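Local coordinates for hypothetical protein, similar to alpha-acetolactate decarboxylase (Staphylococcus aureus subsp. aureus, PDB 1XV2) that binds a zinc ion and probably catalyses the decarboxylation of alpha-acetolactate to acetoin, at residues H34-A40 against Y76-F82; E48-L52 against I177-D181; V115-F121 against I154-G160; H123-M128 against Y186-D192. Residue numbers count along the deposited sequence, not the author numbering.

Contact 1: residues H34-A40 against Y76-F82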
# COMPACT_ATOMS: atom_id res chain seq x y z
N HIS A 34 3.63 10.08 -14.65
CA HIS A 34 2.63 9.12 -14.21
C HIS A 34 1.20 9.65 -14.15
O HIS A 34 0.27 8.90 -13.88
CB HIS A 34 2.99 8.56 -12.83
CG HIS A 34 4.27 7.77 -12.80
ND1 HIS A 34 5.51 8.37 -12.69
CD2 HIS A 34 4.50 6.44 -12.88
CE1 HIS A 34 6.44 7.43 -12.69
NE2 HIS A 34 5.86 6.25 -12.80
N GLY A 35 1.01 10.95 -14.40
CA GLY A 35 -0.34 11.48 -14.35
C GLY A 35 -0.51 12.93 -14.75
O GLY A 35 0.45 13.60 -15.14
N ASN A 36 -1.75 13.40 -14.65
CA ASN A 36 -2.10 14.78 -14.99
C ASN A 36 -3.03 15.40 -13.95
O ASN A 36 -3.39 16.57 -14.05
CB ASN A 36 -2.78 14.82 -16.36
CG ASN A 36 -3.90 13.80 -16.48
OD1 ASN A 36 -4.74 13.67 -15.59
ND2 ASN A 36 -3.92 13.08 -17.60
N LEU A 37 -3.40 14.61 -12.95
CA LEU A 37 -4.28 15.09 -11.89
C LEU A 37 -3.84 14.51 -10.55
O LEU A 37 -3.68 13.30 -10.42
CB LEU A 37 -5.73 14.70 -12.17
CG LEU A 37 -6.76 15.06 -11.10
CD1 LEU A 37 -8.12 15.25 -11.75
CD2 LEU A 37 -6.81 13.98 -10.03
N GLY A 38 -3.64 15.38 -9.56
CA GLY A 38 -3.21 14.91 -8.26
C GLY A 38 -2.86 16.00 -7.27
O GLY A 38 -3.13 17.18 -7.49
N ILE A 39 -2.22 15.59 -6.19
CA ILE A 39 -1.83 16.49 -5.12
C ILE A 39 -0.45 16.13 -4.60
O ILE A 39 0.01 15.00 -4.78
CB ILE A 39 -2.82 16.39 -3.95
CG1 ILE A 39 -2.79 14.97 -3.39
CG2 ILE A 39 -4.22 16.73 -4.42
CD1 ILE A 39 -3.81 14.71 -2.31
N ALA A 40 0.20 17.08 -3.95
CA ALA A 40 1.52 16.85 -3.38
C ALA A 40 1.98 18.08 -2.61
O ALA A 40 1.18 18.95 -2.26
CB ALA A 40 2.52 16.54 -4.50
N TYR A 76 6.34 13.69 -1.03
CA TYR A 76 5.11 12.89 -1.06
C TYR A 76 4.16 13.42 -2.13
O TYR A 76 3.83 14.60 -2.16
CB TYR A 76 4.41 12.93 0.30
CG TYR A 76 3.10 12.16 0.33
CD1 TYR A 76 3.01 10.87 -0.20
CD2 TYR A 76 1.96 12.72 0.89
CE1 TYR A 76 1.82 10.16 -0.17
CE2 TYR A 76 0.75 12.01 0.93
CZ TYR A 76 0.69 10.74 0.40
OH TYR A 76 -0.49 10.03 0.43
N ALA A 77 3.71 12.53 -3.01
CA ALA A 77 2.80 12.92 -4.08
C ALA A 77 1.90 11.78 -4.54
O ALA A 77 2.28 10.61 -4.48
CB ALA A 77 3.62 13.42 -5.27
N SER A 78 0.69 12.13 -4.98
CA SER A 78 -0.28 11.17 -5.48
C SER A 78 -0.75 11.72 -6.82
O SER A 78 -1.13 12.89 -6.91
CB SER A 78 -1.47 11.05 -4.53
OG SER A 78 -1.05 10.61 -3.25
N ILE A 79 -0.72 10.89 -7.86
CA ILE A 79 -1.13 11.36 -9.18
C ILE A 79 -1.75 10.26 -10.04
O ILE A 79 -1.56 9.07 -9.79
CB ILE A 79 0.08 11.96 -9.94
CG1 ILE A 79 -0.41 12.93 -11.02
CG2 ILE A 79 0.91 10.84 -10.57
CD1 ILE A 79 0.72 13.74 -11.66
N THR A 80 -2.50 10.66 -11.06
CA THR A 80 -3.14 9.70 -11.94
C THR A 80 -3.49 10.28 -13.30
O THR A 80 -3.57 11.50 -13.46
CB THR A 80 -4.46 9.17 -11.32
OG1 THR A 80 -4.98 8.11 -12.13
CG2 THR A 80 -5.49 10.29 -11.24
N ASN A 81 -3.64 9.41 -14.28
CA ASN A 81 -4.05 9.81 -15.62
C ASN A 81 -5.56 9.75 -15.49
O ASN A 81 -6.17 8.70 -15.70
CB ASN A 81 -3.58 8.80 -16.67
CG ASN A 81 -2.08 8.82 -16.87
OD1 ASN A 81 -1.49 9.87 -17.15
ND2 ASN A 81 -1.45 7.65 -16.73
N PHE A 82 -6.16 10.87 -15.10
CA PHE A 82 -7.59 10.93 -14.87
C PHE A 82 -8.48 10.56 -16.05
O PHE A 82 -8.49 11.23 -17.08
CB PHE A 82 -7.98 12.32 -14.36
CG PHE A 82 -9.34 12.36 -13.72
CD1 PHE A 82 -9.60 11.59 -12.59
CD2 PHE A 82 -10.36 13.15 -14.24
CE1 PHE A 82 -10.86 11.61 -11.99
CE2 PHE A 82 -11.62 13.17 -13.65
CZ PHE A 82 -11.87 12.39 -12.52

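Contact 2: residues E48-L52 against I177-D181. With ZN (zinc ion), chain E.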
# COMPACT_ATOMS: atom_id res chain seq x y z
N GLU A 48 1.44 23.67 -1.08
CA GLU A 48 0.48 22.73 -1.62
C GLU A 48 0.62 22.59 -3.12
O GLU A 48 0.52 23.58 -3.85
CB GLU A 48 -0.93 23.22 -1.30
CG GLU A 48 -1.14 23.63 0.15
CD GLU A 48 -1.02 22.46 1.10
OE1 GLU A 48 -1.06 21.31 0.61
OE2 GLU A 48 -0.90 22.68 2.32
N VAL A 49 0.83 21.37 -3.59
CA VAL A 49 0.95 21.13 -5.01
C VAL A 49 -0.38 20.59 -5.54
O VAL A 49 -0.97 19.70 -4.95
CB VAL A 49 2.05 20.10 -5.33
CG1 VAL A 49 2.10 19.83 -6.83
CG2 VAL A 49 3.40 20.61 -4.85
N ILE A 50 -0.84 21.15 -6.65
CA ILE A 50 -2.08 20.69 -7.27
C ILE A 50 -1.76 20.34 -8.72
O ILE A 50 -1.34 21.20 -9.50
CB ILE A 50 -3.19 21.77 -7.29
CG1 ILE A 50 -3.46 22.30 -5.88
CG2 ILE A 50 -4.47 21.18 -7.87
CD1 ILE A 50 -2.48 23.36 -5.42
N PHE A 51 -1.94 19.07 -9.08
CA PHE A 51 -1.71 18.63 -10.45
C PHE A 51 -3.05 18.78 -11.15
O PHE A 51 -4.00 18.06 -10.84
CB PHE A 51 -1.24 17.18 -10.49
CG PHE A 51 0.14 16.97 -9.93
CD1 PHE A 51 1.24 17.61 -10.49
CD2 PHE A 51 0.35 16.11 -8.85
CE1 PHE A 51 2.53 17.40 -9.99
CE2 PHE A 51 1.63 15.90 -8.34
CZ PHE A 51 2.72 16.55 -8.91
N LEU A 52 -3.13 19.71 -12.09
CA LEU A 52 -4.38 19.96 -12.81
C LEU A 52 -4.16 20.10 -14.31
O LEU A 52 -3.42 20.98 -14.76
CB LEU A 52 -5.03 21.22 -12.25
CG LEU A 52 -6.45 21.53 -12.72
CD1 LEU A 52 -7.39 20.40 -12.32
CD2 LEU A 52 -6.91 22.85 -12.12
N ILE A 177 -8.08 16.24 -0.62
CA ILE A 177 -8.29 17.11 -1.76
C ILE A 177 -7.64 18.48 -1.67
O ILE A 177 -7.54 19.07 -0.60
CB ILE A 177 -9.79 17.34 -1.99
CG1 ILE A 177 -10.45 17.75 -0.67
CG2 ILE A 177 -10.45 16.08 -2.54
CD1 ILE A 177 -11.90 18.18 -0.80
N HIS A 178 -7.21 18.98 -2.83
CA HIS A 178 -6.60 20.30 -2.93
C HIS A 178 -7.45 21.11 -3.90
O HIS A 178 -8.20 20.54 -4.70
CB HIS A 178 -5.17 20.20 -3.48
CG HIS A 178 -4.17 19.69 -2.48
ND1 HIS A 178 -2.82 19.61 -2.76
CD2 HIS A 178 -4.33 19.23 -1.22
CE1 HIS A 178 -2.19 19.13 -1.70
NE2 HIS A 178 -3.08 18.89 -0.76
N PHE A 179 -7.33 22.43 -3.83
CA PHE A 179 -8.11 23.32 -4.69
C PHE A 179 -7.22 24.32 -5.43
O PHE A 179 -6.16 24.71 -4.94
CB PHE A 179 -9.13 24.08 -3.84
CG PHE A 179 -9.94 25.09 -4.61
CD1 PHE A 179 -11.01 24.69 -5.40
CD2 PHE A 179 -9.62 26.45 -4.56
CE1 PHE A 179 -11.77 25.62 -6.12
CE2 PHE A 179 -10.36 27.39 -5.27
CZ PHE A 179 -11.44 26.97 -6.05
N ALA A 180 -7.68 24.72 -6.61
CA ALA A 180 -6.99 25.71 -7.43
C ALA A 180 -8.08 26.48 -8.17
O ALA A 180 -8.89 25.89 -8.89
CB ALA A 180 -6.04 25.04 -8.44
N ASP A 181 -8.11 27.79 -7.97
CA ASP A 181 -9.12 28.62 -8.62
C ASP A 181 -8.75 28.89 -10.07
O ASP A 181 -7.58 28.86 -10.44
CB ASP A 181 -9.31 29.93 -7.84
CG ASP A 181 -8.22 30.96 -8.11
OD1 ASP A 181 -7.05 30.57 -8.34
OD2 ASP A 181 -8.54 32.17 -8.06
ZN ZN E . -2.71 17.94 1.25
O HOH W 1 -1.06 19.37 2.31
O HOH W 2 -1.41 16.97 3.17
O HOH W 3 -0.31 17.35 1.09

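Contact 3: residues V115-F121 against I154-G160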
# COMPACT_ATOMS: atom_id res chain seq x y z
N VAL A 115 -11.17 12.01 -7.56
CA VAL A 115 -12.31 12.89 -7.77
C VAL A 115 -11.89 14.23 -8.33
O VAL A 115 -10.77 14.71 -8.12
CB VAL A 115 -13.09 13.16 -6.46
CG1 VAL A 115 -13.57 11.86 -5.86
CG2 VAL A 115 -12.20 13.91 -5.48
N LYS A 116 -12.82 14.84 -9.06
CA LYS A 116 -12.60 16.14 -9.65
C LYS A 116 -13.93 16.86 -9.51
O LYS A 116 -14.95 16.37 -9.98
CB LYS A 116 -12.20 16.02 -11.12
CG LYS A 116 -11.80 17.35 -11.74
CD LYS A 116 -11.28 17.20 -13.16
CE LYS A 116 -10.79 18.54 -13.69
NZ LYS A 116 -10.21 18.43 -15.06
N ILE A 117 -13.91 18.00 -8.83
CA ILE A 117 -15.10 18.80 -8.60
C ILE A 117 -14.82 20.18 -9.16
O ILE A 117 -14.02 20.92 -8.60
CB ILE A 117 -15.40 18.90 -7.09
CG1 ILE A 117 -15.53 17.50 -6.49
CG2 ILE A 117 -16.67 19.72 -6.86
CD1 ILE A 117 -15.53 17.46 -4.98
N TYR A 118 -15.48 20.52 -10.27
CA TYR A 118 -15.26 21.82 -10.91
C TYR A 118 -16.52 22.66 -11.05
O TYR A 118 -17.57 22.15 -11.44
CB TYR A 118 -14.64 21.63 -12.29
CG TYR A 118 -14.47 22.94 -13.01
CD1 TYR A 118 -13.45 23.83 -12.66
CD2 TYR A 118 -15.40 23.36 -13.97
CE1 TYR A 118 -13.35 25.09 -13.23
CE2 TYR A 118 -15.32 24.62 -14.55
CZ TYR A 118 -14.29 25.48 -14.18
OH TYR A 118 -14.23 26.75 -14.72
N GLY A 119 -16.40 23.95 -10.77
CA GLY A 119 -17.54 24.85 -10.88
C GLY A 119 -17.41 26.01 -9.91
O GLY A 119 -16.30 26.47 -9.63
N THR A 120 -18.54 26.48 -9.40
CA THR A 120 -18.54 27.59 -8.46
C THR A 120 -18.74 27.09 -7.03
O THR A 120 -19.51 26.16 -6.78
CB THR A 120 -19.66 28.60 -8.79
OG1 THR A 120 -20.92 27.93 -8.83
CG2 THR A 120 -19.39 29.26 -10.14
N PHE A 121 -18.03 27.71 -6.09
CA PHE A 121 -18.12 27.32 -4.69
C PHE A 121 -18.57 28.49 -3.85
O PHE A 121 -17.95 29.56 -3.89
CB PHE A 121 -16.77 26.83 -4.19
CG PHE A 121 -16.30 25.57 -4.87
CD1 PHE A 121 -16.65 24.32 -4.36
CD2 PHE A 121 -15.55 25.64 -6.04
CE1 PHE A 121 -16.25 23.15 -5.01
CE2 PHE A 121 -15.15 24.47 -6.69
CZ PHE A 121 -15.50 23.23 -6.17
N ILE A 154 -16.34 31.48 -5.46
CA ILE A 154 -15.14 31.40 -6.27
C ILE A 154 -15.27 30.24 -7.25
O ILE A 154 -15.87 29.20 -6.94
CB ILE A 154 -13.90 31.19 -5.37
CG1 ILE A 154 -12.61 31.29 -6.18
CG2 ILE A 154 -13.99 29.83 -4.69
CD1 ILE A 154 -11.36 31.29 -5.33
N ARG A 155 -14.71 30.41 -8.44
CA ARG A 155 -14.77 29.38 -9.46
C ARG A 155 -13.39 28.70 -9.56
O ARG A 155 -12.36 29.37 -9.67
CB ARG A 155 -15.18 29.98 -10.80
CG ARG A 155 -15.46 28.97 -11.89
CD ARG A 155 -15.99 29.67 -13.14
NE ARG A 155 -15.98 28.79 -14.30
CZ ARG A 155 -16.24 29.20 -15.54
NH1 ARG A 155 -16.53 30.47 -15.78
NH2 ARG A 155 -16.19 28.33 -16.55
N GLY A 156 -13.39 27.38 -9.50
CA GLY A 156 -12.14 26.64 -9.58
C GLY A 156 -12.38 25.15 -9.61
O GLY A 156 -13.48 24.68 -9.92
N ALA A 157 -11.35 24.38 -9.27
CA ALA A 157 -11.46 22.94 -9.28
C ALA A 157 -10.80 22.30 -8.07
O ALA A 157 -9.74 22.72 -7.62
CB ALA A 157 -10.83 22.38 -10.56
N ILE A 158 -11.46 21.27 -7.55
CA ILE A 158 -10.95 20.51 -6.43
C ILE A 158 -10.52 19.17 -7.02
O ILE A 158 -11.26 18.58 -7.81
CB ILE A 158 -12.03 20.20 -5.37
CG1 ILE A 158 -12.44 21.47 -4.63
CG2 ILE A 158 -11.52 19.14 -4.40
CD1 ILE A 158 -13.52 21.24 -3.58
N VAL A 159 -9.34 18.70 -6.64
CA VAL A 159 -8.87 17.41 -7.11
C VAL A 159 -8.33 16.69 -5.89
O VAL A 159 -7.82 17.31 -4.96
CB VAL A 159 -7.74 17.54 -8.18
CG1 VAL A 159 -8.24 18.33 -9.38
CG2 VAL A 159 -6.51 18.21 -7.58
N GLY A 160 -8.47 15.37 -5.88
CA GLY A 160 -8.00 14.61 -4.75
C GLY A 160 -8.22 13.12 -4.91
O GLY A 160 -8.57 12.64 -5.98

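Contact 4: residues H123-M128 against Y186-D192. With ZN (zinc ion), chain E.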
# COMPACT_ATOMS: atom_id res chain seq x y z
N HIS A 123 -18.47 28.63 -0.69
CA HIS A 123 -17.46 28.79 0.34
C HIS A 123 -16.27 27.85 0.09
O HIS A 123 -16.46 26.71 -0.32
CB HIS A 123 -18.08 28.50 1.71
CG HIS A 123 -17.11 28.56 2.85
ND1 HIS A 123 -16.37 29.69 3.14
CD2 HIS A 123 -16.77 27.64 3.79
CE1 HIS A 123 -15.62 29.46 4.20
NE2 HIS A 123 -15.85 28.23 4.62
N MSE A 124 -15.07 28.35 0.32
CA MSE A 124 -13.86 27.55 0.14
C MSE A 124 -12.92 27.89 1.29
O MSE A 124 -12.68 29.06 1.58
CB MSE A 124 -13.20 27.85 -1.21
CG MSE A 124 -11.94 27.05 -1.52
SE MSE A 124 -12.11 25.12 -1.41
CE MSE A 124 -13.28 24.83 -2.93
N HIS A 125 -12.40 26.86 1.95
CA HIS A 125 -11.50 27.02 3.08
C HIS A 125 -10.29 26.10 2.90
O HIS A 125 -10.44 24.88 2.90
CB HIS A 125 -12.25 26.69 4.37
CG HIS A 125 -11.42 26.82 5.62
ND1 HIS A 125 -11.94 26.59 6.87
CD2 HIS A 125 -10.12 27.15 5.80
CE1 HIS A 125 -10.99 26.78 7.78
NE2 HIS A 125 -9.88 27.11 7.15
N VAL A 126 -9.10 26.68 2.76
CA VAL A 126 -7.89 25.89 2.57
C VAL A 126 -6.77 26.32 3.50
O VAL A 126 -6.84 27.37 4.15
CB VAL A 126 -7.33 26.02 1.13
CG1 VAL A 126 -8.39 25.66 0.11
CG2 VAL A 126 -6.82 27.44 0.90
N ARG A 127 -5.72 25.50 3.56
CA ARG A 127 -4.54 25.82 4.34
C ARG A 127 -3.37 25.68 3.38
O ARG A 127 -3.47 25.00 2.36
CB ARG A 127 -4.38 24.87 5.54
CG ARG A 127 -4.14 23.39 5.21
CD ARG A 127 -2.67 23.07 4.92
NE ARG A 127 -2.49 21.66 4.56
CZ ARG A 127 -2.56 20.64 5.42
NH1 ARG A 127 -2.80 20.87 6.71
NH2 ARG A 127 -2.42 19.40 4.98
N MSE A 128 -2.28 26.37 3.69
CA MSE A 128 -1.07 26.29 2.88
C MSE A 128 0.01 25.86 3.86
O MSE A 128 0.50 26.66 4.66
CB MSE A 128 -0.73 27.66 2.28
CG MSE A 128 -1.82 28.23 1.37
SE MSE A 128 -3.13 29.29 2.32
CE MSE A 128 -2.22 31.01 2.30
N TYR A 186 -5.16 31.48 -6.22
CA TYR A 186 -5.54 31.06 -4.87
C TYR A 186 -5.73 29.55 -4.85
O TYR A 186 -6.26 28.97 -5.79
CB TYR A 186 -6.85 31.74 -4.47
CG TYR A 186 -7.55 31.11 -3.28
CD1 TYR A 186 -7.20 31.45 -1.98
CD2 TYR A 186 -8.54 30.15 -3.47
CE1 TYR A 186 -7.83 30.85 -0.88
CE2 TYR A 186 -9.18 29.55 -2.39
CZ TYR A 186 -8.82 29.90 -1.10
OH TYR A 186 -9.46 29.33 -0.02
N GLY A 187 -5.30 28.91 -3.77
CA GLY A 187 -5.46 27.47 -3.67
C GLY A 187 -4.81 26.88 -2.44
O GLY A 187 -4.22 27.60 -1.63
N GLY A 188 -4.91 25.56 -2.30
CA GLY A 188 -4.32 24.89 -1.16
C GLY A 188 -4.98 23.56 -0.82
O GLY A 188 -5.70 22.99 -1.64
N HIS A 189 -4.72 23.08 0.38
CA HIS A 189 -5.27 21.83 0.89
C HIS A 189 -6.65 22.18 1.45
O HIS A 189 -6.75 22.98 2.38
CB HIS A 189 -4.37 21.28 1.99
CG HIS A 189 -4.89 20.05 2.67
ND1 HIS A 189 -4.63 18.78 2.22
CD2 HIS A 189 -5.65 19.91 3.79
CE1 HIS A 189 -5.19 17.90 3.03
NE2 HIS A 189 -5.81 18.56 3.99
N VAL A 190 -7.71 21.59 0.89
CA VAL A 190 -9.07 21.88 1.33
C VAL A 190 -9.42 21.35 2.72
O VAL A 190 -9.25 20.16 3.00
CB VAL A 190 -10.10 21.31 0.32
CG1 VAL A 190 -11.53 21.56 0.82
CG2 VAL A 190 -9.90 21.96 -1.04
N LEU A 191 -9.90 22.24 3.57
CA LEU A 191 -10.30 21.90 4.94
C LEU A 191 -11.82 21.87 5.01
O LEU A 191 -12.41 21.13 5.80
CB LEU A 191 -9.78 22.93 5.94
CG LEU A 191 -8.27 23.05 6.12
CD1 LEU A 191 -7.97 24.14 7.15
CD2 LEU A 191 -7.71 21.71 6.58
N ASP A 192 -12.46 22.69 4.17
CA ASP A 192 -13.91 22.76 4.14
C ASP A 192 -14.35 23.52 2.90
O ASP A 192 -13.57 24.31 2.34
CB ASP A 192 -14.41 23.46 5.42
CG ASP A 192 -15.93 23.48 5.53
OD1 ASP A 192 -16.60 22.56 5.01
OD2 ASP A 192 -16.45 24.42 6.15
ZN ZN E . -2.71 17.94 1.25
O HOH W 4 -14.74 26.63 7.18
O HOH W 1 -1.06 19.37 2.31
O HOH W 2 -1.41 16.97 3.17
O HOH W 3 -0.31 17.35 1.09

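Contact 1: residues H34-A40 against Y76-F82
Strands 37-40 and 77-80 run antiparallel, their axes 4.7 Å apart at an angle of 178°. Ile-39 and Ser-78 form a hydrogen-bonded pair: Ile-39 N to Ser-78 O and Ser-78 N to Ile-39 O are both 3.0 Å. Thr-80 N donates to Leu-37 O (3.0 Å). Thr-80 O in turn accepts from both Asn-36 N (2.9 Å) and Leu-37 N (3.2 Å). Gly-38 lies close against Ile-79, with its CA 3.2 Å from Ser-78 O; a CB here would clash with that oxygen. The side chain of Asn-36 extends the pairing, since its OD1 accepts from Phe-82 N (3.2 Å). Leu-37 places CD1 over one face of the Phe-82 ring, 4.0 Å from its centroid, a CH-pi contact. On the other side of the sheet Ala-40 CB meets Ala-77 CB at 3.4 Å. Asn-36 and Leu-37 facing Thr-80 make a classic beta bulge, set where strand 37-42 begins and strand 77-80 ends, in the mixed seven-stranded sheet.

Contact 2: residues E48-L52 against I177-D181
The polar interactions centre on His-178. Its ND1 donates to the backbone O of Val-49 at 2.9 Å, which leaves NE2 to bind the zinc ion at 2.2 Å. The hydrogen bond probably helps to hold the ring with NE2 toward the metal. Three waters also bind the zinc, and His-176 and His-189 complete the site. Glu-48 reaches the metal shell indirectly: its OE1 accepts from water 1 at 2.6 Å, and water 1 lies 2.4 Å from the zinc. Glu-48 OE2 is held elsewhere, by Met-129 N and by a salt bridge to Arg-127. The apolar contacts are looser. Ile-50 CG1 packs against His-178 CB at 3.6 Å, near the ring edge. Ile-50 CG2 lies 4.2 Å from Ala-180 CB, and Leu-52 CD2 lies 4.4 Å from the same CB. The strands cross at -74° with axes 7.2 Å apart, so they do not pair as neighbours; they meet mainly through side chains, apart from the backbone O of Val-49. Strand 48-52 lies between strands 37-42 and 55-59 of the mixed sheet. Strand 174-181 lies between strands 154-163 and 187-195 of the antiparallel sheet. The contact thus joins the two sheets beside the zinc.

Contact 3: residues V115-F121 against I154-G160
Every hydrogen-bonded pair along these antiparallel segments has both of its backbone bonds. Val-115 N gives to Gly-160 O (3.1 Å), and Gly-160 N returns to Val-115 O (3.3 Å). Ile-117 N to Ile-158 O is 2.9 Å, and Ile-158 N to Ile-117 O is 2.8 Å. Gly-119 N to Gly-156 O and Gly-156 N to Gly-119 O are both 3.1 Å, though the position of Gly-156 O is less certain. Phe-121 N to Ile-154 O is 2.8 Å, and Ile-154 N to Phe-121 O is 3.0 Å. The ladder stays in register although the chain turns a corner at Gly-119, whose backbone angles call for glycine. It belongs to the large curled antiparallel sheet, where strand 154-163 pairs with both 113-118 and 120-127. The outward backbone of Lys-116 and Tyr-118 bonds to Glu-201 and Val-199, and that of Arg-155 to Asp-182. Tyr-118 OH accepts from Arg-155 NE at 2.7 Å and weakly from Arg-155 NH2 at 3.1 Å. The same hydroxyl also hydrogen-bonds Asp-182. Thr-120 OG1 is satisfied by Asp-197 O. On the face of Ile-117 and Phe-121, Ile-117 CB meets Ile-158 CB at 4.0 Å, and Phe-121 CE1 touches Ile-158 CD1 at 3.6 Å.

Contact 4: residues H123-M128 against Y186-D192
This is a bulged antiparallel strand pairing in the curled sheet, beside the zinc site. The bridges are antiparallel although the short strands 123-127 and 187-190 cross at 92°, 4.4 Å apart at closest approach. The second strand turns a corner at Leu-191. Leu-191 and Asp-192 both face His-125 in a classic beta bulge: His-125 O accepts from Leu-191 N (2.8 Å) and Asp-192 N (3.2 Å). His-125 N donates to Asp-192 O (2.8 Å). Arg-127 N to His-189 O and His-189 N to Arg-127 O are both 3.0 Å. Gly-188 CA lies 3.6 Å from Arg-127 O; a CB there would clash with that oxygen. On one face Val-126 CG2 packs on Tyr-186 CZ at 3.7 Å, and the SE of selenomethionine Met-124 lies 3.9 Å from Val-190 CG2. Leu-191 CB sits over the His-125 ring, a CH-pi contact 4.2 Å from the centroid. Water 4 joins His-123 NE2, His-125 ND1 and Asp-192 OD2, while His-125 NE2 is hydrogen-bonded to Glu-148. The Arg-127 guanidinium lies flat on the His-189 ring, centres 3.9 Å apart. Glu-48 forms a salt bridge with this arginine, and Gln-146 binds its NH1. His-189 ND1 coordinates the zinc at 2.3 Å, while Arg-127 NH2 donates to zinc-bound water 1 at 3.0 Å.

From the N terminus, contact 1 opens at 34-40 and closes at 76-82, inside the mixed sheet. Contact 2 starts within that loop, at 48-52, and closes only at 177-181, so the two cross. Contact 3 opens and closes wholly within the span of contact 2. Contact 4 starts at 123-128, inside the loop of contact 3, and ends at 186-192, beyond contact 2. It therefore crosses both. Contact 1 is finished before contacts 3 and 4 begin. Contacts 3 and 4 are both strand pairings within the curled antiparallel sheet and share strand 120-127. Contact 2 ties that sheet to the mixed one. Contacts 2 and 4 meet at the zinc, each supplying one histidine ligand.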